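Local coordinates for Exo-poly-alpha-D-galacturonosidase (Thermotoga maritima, PDB 3JUR), which probably hydrolyses polygalacturonate, the pectin backbone, releasing galacturonic acid from chain ends as a glycoside hydrolase of family 28, at residues Ile403-Thr408 and Gly422-Glu427; Asn340-Asp345 and Ser375-Asn380; Glu354-Asn359 and Tyr388-Glu393; Ile409-Lys414 and Asn428-Gly433; Asn346-Val351 and Leu381-Gly386. All coordinates share one frame; numbering follows the deposited sequence.

Contact 1: residues Ile403-Thr408 and Gly422-Glu427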
# COMPACT_ATOMS: atom_id res chain seq x y z
N ILE D 403 10.70 -5.37 -21.21
CA ILE D 403 9.53 -5.95 -20.59
C ILE D 403 8.84 -4.85 -19.80
O ILE D 403 9.46 -4.21 -18.95
CB ILE D 403 9.87 -7.15 -19.64
CG1 ILE D 403 10.82 -8.15 -20.31
CG2 ILE D 403 8.58 -7.83 -19.16
CD1 ILE D 403 10.31 -8.80 -21.62
N LEU D 404 7.56 -4.63 -20.10
CA LEU D 404 6.78 -3.58 -19.44
C LEU D 404 5.50 -4.15 -18.84
O LEU D 404 4.71 -4.82 -19.54
CB LEU D 404 6.48 -2.43 -20.41
CG LEU D 404 5.73 -1.20 -19.88
CD1 LEU D 404 6.54 -0.47 -18.81
CD2 LEU D 404 5.33 -0.24 -21.01
N ILE D 405 5.31 -3.90 -17.55
CA ILE D 405 4.11 -4.27 -16.82
C ILE D 405 3.47 -2.98 -16.28
O ILE D 405 4.11 -2.21 -15.57
CB ILE D 405 4.42 -5.25 -15.67
CG1 ILE D 405 5.14 -6.49 -16.22
CG2 ILE D 405 3.14 -5.65 -14.93
CD1 ILE D 405 5.73 -7.40 -15.17
N SER D 406 2.20 -2.75 -16.63
CA SER D 406 1.55 -1.51 -16.24
C SER D 406 0.09 -1.69 -15.86
O SER D 406 -0.56 -2.64 -16.30
CB SER D 406 1.71 -0.45 -17.33
OG SER D 406 1.23 -0.96 -18.55
N ASP D 407 -0.41 -0.76 -15.04
CA ASP D 407 -1.81 -0.78 -14.58
C ASP D 407 -2.21 -2.16 -14.07
O ASP D 407 -3.26 -2.69 -14.42
CB ASP D 407 -2.75 -0.34 -15.71
CG ASP D 407 -2.39 1.02 -16.29
OD1 ASP D 407 -1.75 1.84 -15.58
OD2 ASP D 407 -2.77 1.28 -17.45
N THR D 408 -1.34 -2.75 -13.25
CA THR D 408 -1.44 -4.17 -12.89
C THR D 408 -1.39 -4.37 -11.38
O THR D 408 -0.64 -3.68 -10.67
CB THR D 408 -0.34 -4.98 -13.64
OG1 THR D 408 -0.69 -5.08 -15.02
CG2 THR D 408 -0.15 -6.39 -13.06
N GLY D 422 18.10 -9.17 -17.17
CA GLY D 422 16.90 -8.65 -17.78
C GLY D 422 16.73 -7.16 -17.55
O GLY D 422 17.42 -6.57 -16.72
N GLN D 423 15.80 -6.58 -18.29
CA GLN D 423 15.46 -5.18 -18.20
C GLN D 423 13.95 -5.13 -17.96
O GLN D 423 13.17 -5.52 -18.83
CB GLN D 423 15.84 -4.49 -19.52
CG GLN D 423 15.65 -2.97 -19.57
CD GLN D 423 15.75 -2.43 -21.00
OE1 GLN D 423 15.25 -3.04 -21.94
NE2 GLN D 423 16.41 -1.27 -21.15
N LEU D 424 13.54 -4.71 -16.77
CA LEU D 424 12.12 -4.72 -16.40
C LEU D 424 11.63 -3.31 -16.06
O LEU D 424 12.25 -2.59 -15.26
CB LEU D 424 11.86 -5.68 -15.22
CG LEU D 424 10.47 -5.80 -14.59
CD1 LEU D 424 9.44 -6.34 -15.57
CD2 LEU D 424 10.51 -6.66 -13.31
N GLY D 425 10.52 -2.93 -16.70
CA GLY D 425 9.82 -1.70 -16.34
C GLY D 425 8.42 -1.98 -15.83
O GLY D 425 7.70 -2.85 -16.35
N MET D 426 8.05 -1.25 -14.78
CA MET D 426 6.69 -1.30 -14.22
C MET D 426 6.17 0.12 -14.02
O MET D 426 6.90 0.99 -13.54
CB MET D 426 6.66 -2.09 -12.91
CG MET D 426 7.27 -3.49 -13.00
SD MET D 426 6.93 -4.56 -11.59
CE MET D 426 5.32 -5.19 -12.02
N GLU D 427 4.93 0.36 -14.43
CA GLU D 427 4.30 1.67 -14.28
C GLU D 427 2.90 1.50 -13.69
O GLU D 427 2.11 0.72 -14.20
CB GLU D 427 4.25 2.40 -15.63
CG GLU D 427 5.63 2.69 -16.22
CD GLU D 427 5.61 3.61 -17.44
OE1 GLU D 427 4.52 4.11 -17.81
OE2 GLU D 427 6.70 3.83 -18.02

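Contact 2: residues Asn340-Asp345 and Ser375-Asn380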
# COMPACT_ATOMS: atom_id res chain seq x y z
N ASN D 340 7.05 -8.65 -29.33
CA ASN D 340 5.74 -8.04 -29.51
C ASN D 340 4.63 -8.99 -29.05
O ASN D 340 3.76 -9.38 -29.84
CB ASN D 340 5.53 -7.59 -30.97
CG ASN D 340 5.86 -6.13 -31.18
OD1 ASN D 340 6.30 -5.43 -30.26
ND2 ASN D 340 5.62 -5.64 -32.40
N ILE D 341 4.72 -9.38 -27.79
CA ILE D 341 3.72 -10.23 -27.16
C ILE D 341 2.93 -9.34 -26.20
O ILE D 341 3.52 -8.67 -25.33
CB ILE D 341 4.37 -11.43 -26.38
CG1 ILE D 341 5.45 -12.13 -27.22
CG2 ILE D 341 3.29 -12.43 -25.91
CD1 ILE D 341 4.96 -12.78 -28.53
N PHE D 342 1.61 -9.32 -26.37
CA PHE D 342 0.74 -8.41 -25.63
C PHE D 342 -0.26 -9.19 -24.80
O PHE D 342 -1.08 -9.93 -25.34
CB PHE D 342 0.01 -7.47 -26.60
CG PHE D 342 0.92 -6.55 -27.35
CD1 PHE D 342 1.17 -5.27 -26.89
CD2 PHE D 342 1.54 -6.98 -28.52
CE1 PHE D 342 2.02 -4.42 -27.58
CE2 PHE D 342 2.40 -6.14 -29.22
CZ PHE D 342 2.64 -4.86 -28.75
N PHE D 343 -0.18 -9.01 -23.49
CA PHE D 343 -0.98 -9.74 -22.51
C PHE D 343 -1.82 -8.69 -21.77
O PHE D 343 -1.36 -8.13 -20.77
CB PHE D 343 -0.05 -10.51 -21.56
CG PHE D 343 -0.73 -11.59 -20.77
CD1 PHE D 343 -1.16 -12.77 -21.39
CD2 PHE D 343 -0.90 -11.46 -19.40
CE1 PHE D 343 -1.78 -13.78 -20.65
CE2 PHE D 343 -1.52 -12.46 -18.65
CZ PHE D 343 -1.95 -13.63 -19.28
N ILE D 344 -3.03 -8.44 -22.28
CA ILE D 344 -3.82 -7.26 -21.90
C ILE D 344 -5.18 -7.63 -21.32
O ILE D 344 -5.88 -8.47 -21.88
CB ILE D 344 -4.10 -6.35 -23.15
CG1 ILE D 344 -2.83 -6.14 -23.99
CG2 ILE D 344 -4.75 -5.01 -22.75
CD1 ILE D 344 -1.71 -5.39 -23.28
N ASP D 345 -5.56 -6.96 -20.23
CA ASP D 345 -6.90 -7.09 -19.63
C ASP D 345 -7.23 -8.49 -19.12
O ASP D 345 -8.38 -8.90 -19.11
CB ASP D 345 -8.00 -6.63 -20.62
CG ASP D 345 -7.84 -5.19 -21.03
OD1 ASP D 345 -7.31 -4.39 -20.22
OD2 ASP D 345 -8.25 -4.85 -22.16
N SER D 375 10.34 -6.92 -25.92
CA SER D 375 9.05 -6.27 -26.18
C SER D 375 7.84 -7.11 -25.79
O SER D 375 7.03 -7.51 -26.64
CB SER D 375 8.97 -5.82 -27.65
OG SER D 375 10.06 -4.97 -27.92
N VAL D 376 7.75 -7.40 -24.49
CA VAL D 376 6.62 -8.11 -23.93
C VAL D 376 5.88 -7.11 -23.04
O VAL D 376 6.50 -6.44 -22.19
CB VAL D 376 7.06 -9.37 -23.12
CG1 VAL D 376 5.84 -10.14 -22.59
CG2 VAL D 376 7.94 -10.29 -23.97
N PHE D 377 4.57 -7.01 -23.25
CA PHE D 377 3.76 -5.99 -22.61
C PHE D 377 2.58 -6.61 -21.86
O PHE D 377 1.75 -7.32 -22.44
CB PHE D 377 3.29 -4.95 -23.64
CG PHE D 377 4.41 -4.40 -24.49
CD1 PHE D 377 5.23 -3.39 -24.01
CD2 PHE D 377 4.66 -4.92 -25.76
CE1 PHE D 377 6.29 -2.89 -24.78
CE2 PHE D 377 5.71 -4.43 -26.54
CZ PHE D 377 6.52 -3.42 -26.05
N VAL D 378 2.56 -6.36 -20.55
CA VAL D 378 1.48 -6.80 -19.69
C VAL D 378 0.79 -5.53 -19.24
O VAL D 378 1.40 -4.62 -18.67
CB VAL D 378 1.99 -7.61 -18.47
CG1 VAL D 378 0.83 -7.97 -17.54
CG2 VAL D 378 2.71 -8.89 -18.91
N LYS D 379 -0.51 -5.43 -19.52
CA LYS D 379 -1.24 -4.25 -19.12
C LYS D 379 -2.60 -4.65 -18.59
O LYS D 379 -3.28 -5.51 -19.18
CB LYS D 379 -1.36 -3.27 -20.30
CG LYS D 379 -2.49 -2.27 -20.18
CD LYS D 379 -2.01 -0.88 -19.96
CE LYS D 379 -1.68 -0.21 -21.27
NZ LYS D 379 -1.55 1.27 -21.10
N ASN D 380 -2.99 -4.04 -17.47
CA ASN D 380 -4.28 -4.32 -16.83
C ASN D 380 -4.47 -5.79 -16.47
O ASN D 380 -5.52 -6.38 -16.72
CB ASN D 380 -5.46 -3.80 -17.68
CG ASN D 380 -6.75 -3.66 -16.89
OD1 ASN D 380 -6.72 -3.34 -15.70
ND2 ASN D 380 -7.88 -3.91 -17.54
O HOH W 1 -3.15 -8.57 -18.70

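Contact 3: residues Glu354-Asn359 and Tyr388-Glu393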
# COMPACT_ATOMS: atom_id res chain seq x y z
N GLU D 354 4.25 -19.34 -11.10
CA GLU D 354 4.63 -17.97 -11.43
C GLU D 354 3.54 -17.31 -12.24
O GLU D 354 3.05 -17.91 -13.20
CB GLU D 354 5.95 -17.90 -12.21
CG GLU D 354 7.15 -18.58 -11.56
CD GLU D 354 7.40 -19.99 -12.08
OE1 GLU D 354 6.87 -20.35 -13.16
OE2 GLU D 354 8.13 -20.74 -11.40
N VAL D 355 3.16 -16.09 -11.89
CA VAL D 355 2.14 -15.38 -12.64
C VAL D 355 2.69 -15.03 -14.03
O VAL D 355 2.05 -15.28 -15.05
CB VAL D 355 1.64 -14.11 -11.92
CG1 VAL D 355 0.60 -13.38 -12.77
CG2 VAL D 355 1.06 -14.44 -10.54
N ILE D 356 3.90 -14.46 -14.04
CA ILE D 356 4.61 -14.10 -15.26
C ILE D 356 5.99 -14.77 -15.23
O ILE D 356 6.78 -14.55 -14.31
CB ILE D 356 4.75 -12.57 -15.42
CG1 ILE D 356 3.36 -11.91 -15.57
CG2 ILE D 356 5.63 -12.22 -16.61
CD1 ILE D 356 3.35 -10.42 -15.21
N ARG D 357 6.27 -15.59 -16.24
CA ARG D 357 7.51 -16.34 -16.32
C ARG D 357 8.18 -16.13 -17.67
O ARG D 357 7.59 -16.39 -18.71
CB ARG D 357 7.25 -17.84 -16.10
CG ARG D 357 8.51 -18.70 -16.20
CD ARG D 357 9.28 -18.65 -14.90
NE ARG D 357 10.56 -19.35 -14.92
CZ ARG D 357 10.73 -20.65 -14.72
NH1 ARG D 357 11.96 -21.16 -14.75
NH2 ARG D 357 9.70 -21.45 -14.49
N ILE D 358 9.43 -15.68 -17.64
CA ILE D 358 10.25 -15.64 -18.85
C ILE D 358 11.56 -16.35 -18.55
O ILE D 358 12.29 -15.96 -17.63
CB ILE D 358 10.51 -14.21 -19.37
CG1 ILE D 358 9.18 -13.47 -19.58
CG2 ILE D 358 11.32 -14.24 -20.69
CD1 ILE D 358 9.32 -12.03 -20.03
N ASN D 359 11.82 -17.42 -19.29
CA ASN D 359 12.94 -18.31 -19.01
C ASN D 359 13.77 -18.60 -20.27
O ASN D 359 13.25 -19.15 -21.26
CB ASN D 359 12.43 -19.62 -18.41
CG ASN D 359 13.55 -20.56 -17.97
OD1 ASN D 359 14.71 -20.16 -17.87
ND2 ASN D 359 13.20 -21.82 -17.72
N TYR D 388 5.93 -16.94 -7.32
CA TYR D 388 6.47 -15.73 -7.94
C TYR D 388 5.38 -14.93 -8.66
O TYR D 388 4.53 -15.50 -9.34
CB TYR D 388 7.53 -16.08 -8.98
CG TYR D 388 8.75 -16.76 -8.42
CD1 TYR D 388 9.92 -16.04 -8.15
CD2 TYR D 388 8.74 -18.13 -8.14
CE1 TYR D 388 11.04 -16.67 -7.63
CE2 TYR D 388 9.86 -18.78 -7.63
CZ TYR D 388 11.01 -18.05 -7.38
OH TYR D 388 12.10 -18.69 -6.86
N ALA D 389 5.41 -13.61 -8.51
CA ALA D 389 4.59 -12.76 -9.37
C ALA D 389 5.31 -12.60 -10.70
O ALA D 389 4.74 -12.87 -11.76
CB ALA D 389 4.35 -11.38 -8.71
N VAL D 390 6.57 -12.18 -10.65
CA VAL D 390 7.38 -11.98 -11.85
C VAL D 390 8.74 -12.69 -11.70
O VAL D 390 9.52 -12.39 -10.79
CB VAL D 390 7.61 -10.48 -12.15
CG1 VAL D 390 8.44 -10.30 -13.42
CG2 VAL D 390 6.29 -9.72 -12.27
N ARG D 391 8.99 -13.64 -12.59
CA ARG D 391 10.25 -14.37 -12.63
C ARG D 391 10.81 -14.30 -14.05
O ARG D 391 10.26 -14.90 -14.97
CB ARG D 391 10.02 -15.82 -12.19
CG ARG D 391 11.29 -16.65 -12.02
CD ARG D 391 10.94 -18.08 -11.67
NE ARG D 391 12.13 -18.91 -11.51
CZ ARG D 391 12.13 -20.19 -11.13
NH1 ARG D 391 10.99 -20.83 -10.87
NH2 ARG D 391 13.28 -20.83 -11.03
N ILE D 392 11.89 -13.52 -14.21
CA ILE D 392 12.46 -13.27 -15.54
C ILE D 392 13.94 -13.59 -15.53
O ILE D 392 14.72 -12.98 -14.80
CB ILE D 392 12.21 -11.80 -16.03
CG1 ILE D 392 10.71 -11.55 -16.20
CG2 ILE D 392 12.99 -11.51 -17.34
CD1 ILE D 392 10.32 -10.08 -16.32
N GLU D 393 14.33 -14.58 -16.33
CA GLU D 393 15.72 -15.02 -16.36
C GLU D 393 16.29 -15.10 -17.78
O GLU D 393 15.91 -15.96 -18.59
CB GLU D 393 15.88 -16.35 -15.60
CG GLU D 393 15.63 -16.17 -14.10
CD GLU D 393 15.40 -17.47 -13.34
OE1 GLU D 393 16.29 -17.85 -12.54
OE2 GLU D 393 14.34 -18.11 -13.54
O HOH W 2 12.60 -17.92 -15.37
O HOH W 3 14.80 -20.14 -15.20

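Contact 4: residues Ile409-Lys414 and Asn428-Gly433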
# COMPACT_ATOMS: atom_id res chain seq x y z
N ILE D 409 -2.21 -5.30 -10.89
CA ILE D 409 -2.27 -5.65 -9.48
C ILE D 409 -2.02 -7.15 -9.35
O ILE D 409 -2.74 -7.95 -9.94
CB ILE D 409 -3.65 -5.31 -8.85
CG1 ILE D 409 -4.01 -3.84 -9.09
CG2 ILE D 409 -3.66 -5.62 -7.33
CD1 ILE D 409 -5.47 -3.48 -8.81
N ILE D 410 -1.00 -7.52 -8.57
CA ILE D 410 -0.74 -8.93 -8.24
C ILE D 410 -0.65 -9.08 -6.72
O ILE D 410 0.16 -8.42 -6.07
CB ILE D 410 0.55 -9.48 -8.92
CG1 ILE D 410 0.48 -9.29 -10.44
CG2 ILE D 410 0.76 -10.96 -8.56
CD1 ILE D 410 1.79 -9.53 -11.15
N GLU D 411 -1.50 -9.93 -6.17
CA GLU D 411 -1.57 -10.11 -4.72
C GLU D 411 -1.34 -11.55 -4.29
O GLU D 411 -1.77 -12.48 -4.96
CB GLU D 411 -2.92 -9.63 -4.18
CG GLU D 411 -3.06 -8.11 -4.17
CD GLU D 411 -2.05 -7.43 -3.24
OE1 GLU D 411 -1.75 -8.03 -2.17
OE2 GLU D 411 -1.56 -6.33 -3.58
N GLY D 412 -0.65 -11.72 -3.16
CA GLY D 412 -0.48 -13.03 -2.55
C GLY D 412 0.56 -13.91 -3.21
O GLY D 412 0.52 -15.13 -3.08
N ALA D 413 1.49 -13.31 -3.95
CA ALA D 413 2.64 -14.03 -4.46
C ALA D 413 3.75 -13.98 -3.41
O ALA D 413 3.94 -12.95 -2.76
CB ALA D 413 3.11 -13.43 -5.77
N LYS D 414 4.46 -15.08 -3.22
CA LYS D 414 5.50 -15.13 -2.19
C LYS D 414 6.68 -14.21 -2.52
O LYS D 414 7.05 -13.37 -1.71
CB LYS D 414 5.94 -16.57 -1.91
CG LYS D 414 4.95 -17.32 -1.02
CD LYS D 414 5.32 -18.80 -0.83
CE LYS D 414 4.63 -19.70 -1.86
NZ LYS D 414 4.71 -21.13 -1.42
N ASN D 428 2.61 2.22 -12.60
CA ASN D 428 1.32 2.10 -11.90
C ASN D 428 0.96 0.64 -11.56
O ASN D 428 -0.05 0.09 -12.04
CB ASN D 428 0.20 2.81 -12.69
CG ASN D 428 -1.15 2.79 -11.97
OD1 ASN D 428 -1.20 2.94 -10.74
ND2 ASN D 428 -2.24 2.59 -12.72
N VAL D 429 1.80 0.00 -10.74
CA VAL D 429 1.59 -1.40 -10.33
C VAL D 429 1.45 -1.54 -8.82
O VAL D 429 2.08 -0.80 -8.05
CB VAL D 429 2.73 -2.36 -10.79
CG1 VAL D 429 2.79 -2.47 -12.31
CG2 VAL D 429 4.08 -1.93 -10.21
N ILE D 430 0.62 -2.48 -8.40
CA ILE D 430 0.52 -2.88 -7.01
C ILE D 430 0.97 -4.33 -6.95
O ILE D 430 0.46 -5.19 -7.68
CB ILE D 430 -0.92 -2.69 -6.45
CG1 ILE D 430 -1.37 -1.23 -6.60
CG2 ILE D 430 -1.00 -3.15 -4.98
CD1 ILE D 430 -2.83 -0.93 -6.17
N MET D 431 1.95 -4.60 -6.09
CA MET D 431 2.53 -5.93 -5.95
C MET D 431 2.58 -6.29 -4.48
O MET D 431 3.33 -5.67 -3.74
CB MET D 431 3.95 -5.98 -6.51
CG MET D 431 4.01 -6.09 -8.00
SD MET D 431 5.45 -7.06 -8.49
CE MET D 431 4.75 -7.79 -9.95
N ASN D 432 1.80 -7.29 -4.08
CA ASN D 432 1.67 -7.69 -2.67
C ASN D 432 1.63 -6.49 -1.73
O ASN D 432 2.40 -6.42 -0.76
CB ASN D 432 2.79 -8.67 -2.26
CG ASN D 432 2.89 -9.88 -3.19
OD1 ASN D 432 1.89 -10.37 -3.72
ND2 ASN D 432 4.11 -10.35 -3.41
N GLY D 433 0.76 -5.52 -2.03
CA GLY D 433 0.57 -4.37 -1.15
C GLY D 433 1.46 -3.16 -1.38
O GLY D 433 1.16 -2.07 -0.89

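Contact 5: residues Asn346-Val351 and Leu381-Gly386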
# COMPACT_ATOMS: atom_id res chain seq x y z
N ASN D 346 -6.21 -9.21 -18.68
CA ASN D 346 -6.40 -10.59 -18.24
C ASN D 346 -6.60 -10.70 -16.75
O ASN D 346 -6.19 -9.82 -15.99
CB ASN D 346 -5.25 -11.46 -18.73
CG ASN D 346 -5.19 -11.56 -20.24
OD1 ASN D 346 -6.15 -11.99 -20.88
ND2 ASN D 346 -4.07 -11.16 -20.82
N VAL D 347 -7.26 -11.78 -16.33
CA VAL D 347 -7.47 -12.08 -14.93
C VAL D 347 -6.90 -13.46 -14.65
O VAL D 347 -7.17 -14.41 -15.39
CB VAL D 347 -8.98 -12.04 -14.54
CG1 VAL D 347 -9.16 -12.40 -13.07
CG2 VAL D 347 -9.59 -10.67 -14.82
N ALA D 348 -6.10 -13.58 -13.60
CA ALA D 348 -5.56 -14.86 -13.18
C ALA D 348 -5.80 -15.04 -11.69
O ALA D 348 -5.36 -14.24 -10.89
CB ALA D 348 -4.07 -14.96 -13.51
N VAL D 349 -6.53 -16.09 -11.33
CA VAL D 349 -6.85 -16.33 -9.92
C VAL D 349 -6.33 -17.67 -9.42
O VAL D 349 -6.44 -18.69 -10.11
CB VAL D 349 -8.37 -16.06 -9.58
CG1 VAL D 349 -9.17 -15.73 -10.82
CG2 VAL D 349 -9.01 -17.18 -8.79
N ASN D 350 -5.71 -17.64 -8.24
CA ASN D 350 -5.08 -18.82 -7.63
C ASN D 350 -3.99 -19.46 -8.50
O ASN D 350 -3.96 -20.68 -8.69
CB ASN D 350 -6.15 -19.85 -7.21
CG ASN D 350 -6.99 -19.36 -6.03
OD1 ASN D 350 -6.49 -18.72 -5.11
ND2 ASN D 350 -8.28 -19.68 -6.06
N VAL D 351 -3.10 -18.62 -9.05
CA VAL D 351 -1.90 -19.10 -9.73
C VAL D 351 -1.01 -19.85 -8.71
O VAL D 351 -0.83 -19.39 -7.59
CB VAL D 351 -1.12 -17.93 -10.38
CG1 VAL D 351 0.17 -18.43 -11.02
CG2 VAL D 351 -1.99 -17.21 -11.42
N LEU D 381 -3.43 -6.38 -15.89
CA LEU D 381 -3.52 -7.73 -15.32
C LEU D 381 -3.97 -7.63 -13.88
O LEU D 381 -3.48 -6.79 -13.11
CB LEU D 381 -2.18 -8.47 -15.43
CG LEU D 381 -1.96 -9.78 -14.65
CD1 LEU D 381 -2.88 -10.90 -15.16
CD2 LEU D 381 -0.50 -10.21 -14.72
N LYS D 382 -4.93 -8.47 -13.52
CA LYS D 382 -5.33 -8.62 -12.13
C LYS D 382 -5.09 -10.08 -11.78
O LYS D 382 -5.65 -10.99 -12.40
CB LYS D 382 -6.79 -8.22 -11.93
CG LYS D 382 -7.04 -6.74 -12.23
CD LYS D 382 -8.45 -6.33 -11.93
CE LYS D 382 -9.00 -5.35 -12.96
NZ LYS D 382 -8.08 -4.23 -13.26
N ALA D 383 -4.21 -10.29 -10.80
CA ALA D 383 -3.79 -11.65 -10.47
C ALA D 383 -3.64 -11.91 -8.99
O ALA D 383 -3.33 -11.03 -8.19
CB ALA D 383 -2.49 -12.05 -11.22
N THR D 384 -3.84 -13.17 -8.66
CA THR D 384 -3.87 -13.63 -7.31
C THR D 384 -3.00 -14.90 -7.22
O THR D 384 -3.05 -15.73 -8.12
CB THR D 384 -5.35 -13.82 -6.89
OG1 THR D 384 -5.74 -12.74 -6.02
CG2 THR D 384 -5.60 -15.11 -6.23
N GLY D 385 -2.17 -14.99 -6.19
CA GLY D 385 -1.42 -16.21 -5.87
C GLY D 385 -0.06 -16.39 -6.52
O GLY D 385 0.30 -15.66 -7.44
N GLY D 386 0.70 -17.37 -6.04
CA GLY D 386 1.95 -17.76 -6.69
C GLY D 386 3.17 -17.80 -5.79
O GLY D 386 3.24 -17.12 -4.77

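Contact 1: residues Ile403-Thr408 and Gly422-Glu427
Two different first torsions bring the apolar groups of this strand pair together. In Ile405, CG1 is anti to the carbonyl carbon (chi1 -56°), which leaves CG2 anti to the backbone N; in Leu424 it is CG that is anti to the backbone N, and CD1 leans across to the neighbouring strand. Met426 starts out like Ile405 but bends at chi3 (83°), so its methyl CE folds back against the isoleucine, 3.7 Å from Ile405 CG2. The Ile405 and Met426 side chains extend together in one direction, whereas Leu424 crosses Ile403 and Ile405 obliquely, its CD1 lying 3.9 Å from Ile405 CD1. On the other face, Leu404 CD1 lies over the backbone of Gly425, 3.6 Å from Gly425 O; a side chain on that glycine would crowd this methyl.

The backbones form a parallel ladder. Gly425 N donates to Ile403 O at 2.8 Å, nearly along the C=O axis, and Ile405 N to Gly425 O at 2.9 Å. Glu427 N then reaches Ile405 O, and Asp407 N closes the run on Glu427 O at 3.0 Å, just where both chains turn a corner. Asp407 OD1 bonds Asn428 ND2.

Stacked aliphatic rows are characteristic of the right-handed parallel beta-helix: Ile403 and Leu424 meet Ile392 and Ile405 meets Val390 across the interior, and Met426 touches Met431 round the corner. The inward contacts are apolar, while backbone hydrogen bonds set the register.

Contact 2: residues Asn340-Asp345 and Ser375-Asn380
Backbone hydrogen bonds come first: five join the strands in parallel register, from Ile341 N to Ser375 O at one end to Asp345 N to Lys379 O at the other. The straightest is Phe343 N to Phe377 O, 2.8 Å long with 172° at the hydrogen. Water 1 donates to both Phe343 O and Lys379 O, so each of these carbonyls accepts a second hydrogen bond.

Aromatic contact dominates the face bearing Phe342 and Phe377. Both rings start with CG anti to the carbonyl carbon and lie side by side, planes 23° apart and centroids 5.0 Å apart, but slid so far that they barely overlap; Phe342 CE1 comes 3.2 Å from Phe377 CD2. Asn340 OD1 sits at the edge of the Phe377 ring, in its plane, while Asn340 ND2 hydrogen-bonds Asn311 OD1. Leu6, Ala7 and Ile10 of helix 6-16 cover Phe342.

Among polar side chains, Asn380 ND2 donates to Asp345 OD1 at 2.8 Å. The oxygen lies in the amide plane, yet the donor stands above the carboxylate plane, the planes being 81° apart.

Phe342 and Phe377 thus occupy equivalent places on successive parallel beta-helix coils: backbone bonds set register, and the Phe342 ring packs under the N-terminal helix.

Contact 3: residues Glu354-Asn359 and Tyr388-Glu393
Both faces of the Arg391 guanidinium are occupied. Arg357 NH1 lies over the centre of one, and CZ of the Tyr388 ring covers the other, offset toward the rim; Glu354 OE2 sits at the edge, in plane. The two guanidiniums stack almost parallel, planes 7° apart and centres 3.9 Å apart, while waters 2 and 3 take the edge of Arg357. Arg391 CD in turn lies over the centre of the Tyr388 ring.

Torsions make this possible: Arg391 is extended from CG to NE, whereas Arg357 bends at chi2 (81°) to lie down on it. Such like charges need compensation. Arg391 NH1 makes a salt bridge to Glu354 OE2 at 2.9 Å, approaching from above the carboxylate plane, and Arg391 NE one to Glu393 OE2 at 3.1 Å. Arg357 NH2 reaches Glu354 OE1 in a weak 3.3 Å bond, and Arg324 adds a salt bridge to that same oxygen. An alanine in place of Arg391 would probably leave Arg357 without its stacking partner and break the link between Glu354 and Glu393.

Beneath this network the parallel backbone ladder includes Ile358 N to Arg391 O at 2.9 Å, and Ile356, Ile358, Val390 and Ile392 turn into the beta-helix interior. Interleaved acids probably offset much of the repulsion between the stacked arginines, so charged residues can repeat on adjacent coils.

Contact 4: residues Ile409-Lys414 and Asn428-Gly433
Near the C-terminal end of the right-handed parallel beta-helix, two successive coils pair here and then leave their strands, on a side that meets a second subunit of the tetramer. Ile410 N donates to Ile430 O at 2.9 Å and Asn432 N to Ile410 O at 2.8 Å, both nearly along the C=O axis. Inside, Ile410 and Met431 lie side by side, the methionine bent at chi2 and chi3 so that its CE meets Ile410 CD1 at 3.6 Å. On the opposite face, CG2 of Ile409 rests against CB of Ile430.

Glu411 folds back at chi2 (-63°), laying its carboxylate beside the turn at Asn432. Its OE2 takes the Gly433 N-H on the syn lone pair at 2.9 Å and touches Ile430 CG2, while OE1 makes a salt bridge to Arg435 of the second subunit. An alanine at Glu411 would remove both grips and would probably loosen the Gly433 turn and weaken the subunit contact.

At Gly433's backbone angles a CB would run into the preceding carbonyl O. The Asn432 amide reaches back to the turn after strand 408-411: its OD1 accepts the Ala413 N-H at 3.0 Å, the donor standing above the carbonyl plane.

Contact 5: residues Asn346-Val351 and Leu381-Gly386
Thr384 carries much of this contact, and its side chain can be followed outward. CB lies 4.0 Å from Ala348 O, and chi1 of -105° falls away from a staggered value. At the tip, CG2 presses on the backbone at Asn350, 3.2 Å from Asn350 N and 3.9 Å from Asn350 OD1. That approach to the backbone N is tight, and the Asn350 and Thr384 side chains extend alongside each other.

Around it the parallel ladder runs from Lys382 N, bonded to Asn346 O, through Ala348 N to Lys382 O at 2.9 Å, and on to Thr384 N and Ala348 O. Past the strands, Val351 N still reaches Thr384 O at 3.0 Å. Gly385 needs its bare backbone, since a CB would clash with Val351 O. Outward, Val347, Val349, Lys382 and Thr384 pack on a second subunit of this tetramer; inward, the methyls of Ala348 and Ala383 stack 4.0 Å apart. Such matched inward residues on parallel strands of successive coils typify the right-handed parallel beta-helix.

Overall arrangement
Successive coils of one beta-helix supply all five contacts. Strand 337-349 runs through contact 2 into contact 5, whose centres are about 15 Å apart, while contact 1 leads round a corner into contact 4, about 13 Å away between centres, strands 400-406 and 422-426 being followed by 408-411 and 429-431. Contacts 1 and 2 are adjacent, 9 Å between centres, bonded through Leu404 O to Val378 N at 2.8 Å; contacts 4 and 5 likewise, through Glu411 O to Gly385 N. Contact 3 lies across the interior: Ile356 meets Val378, Ile405 and Leu381, while Val390 touches Met431. Contacts 4 and 5 alone meet the second subunit. Together they build the C-terminal part of the helix.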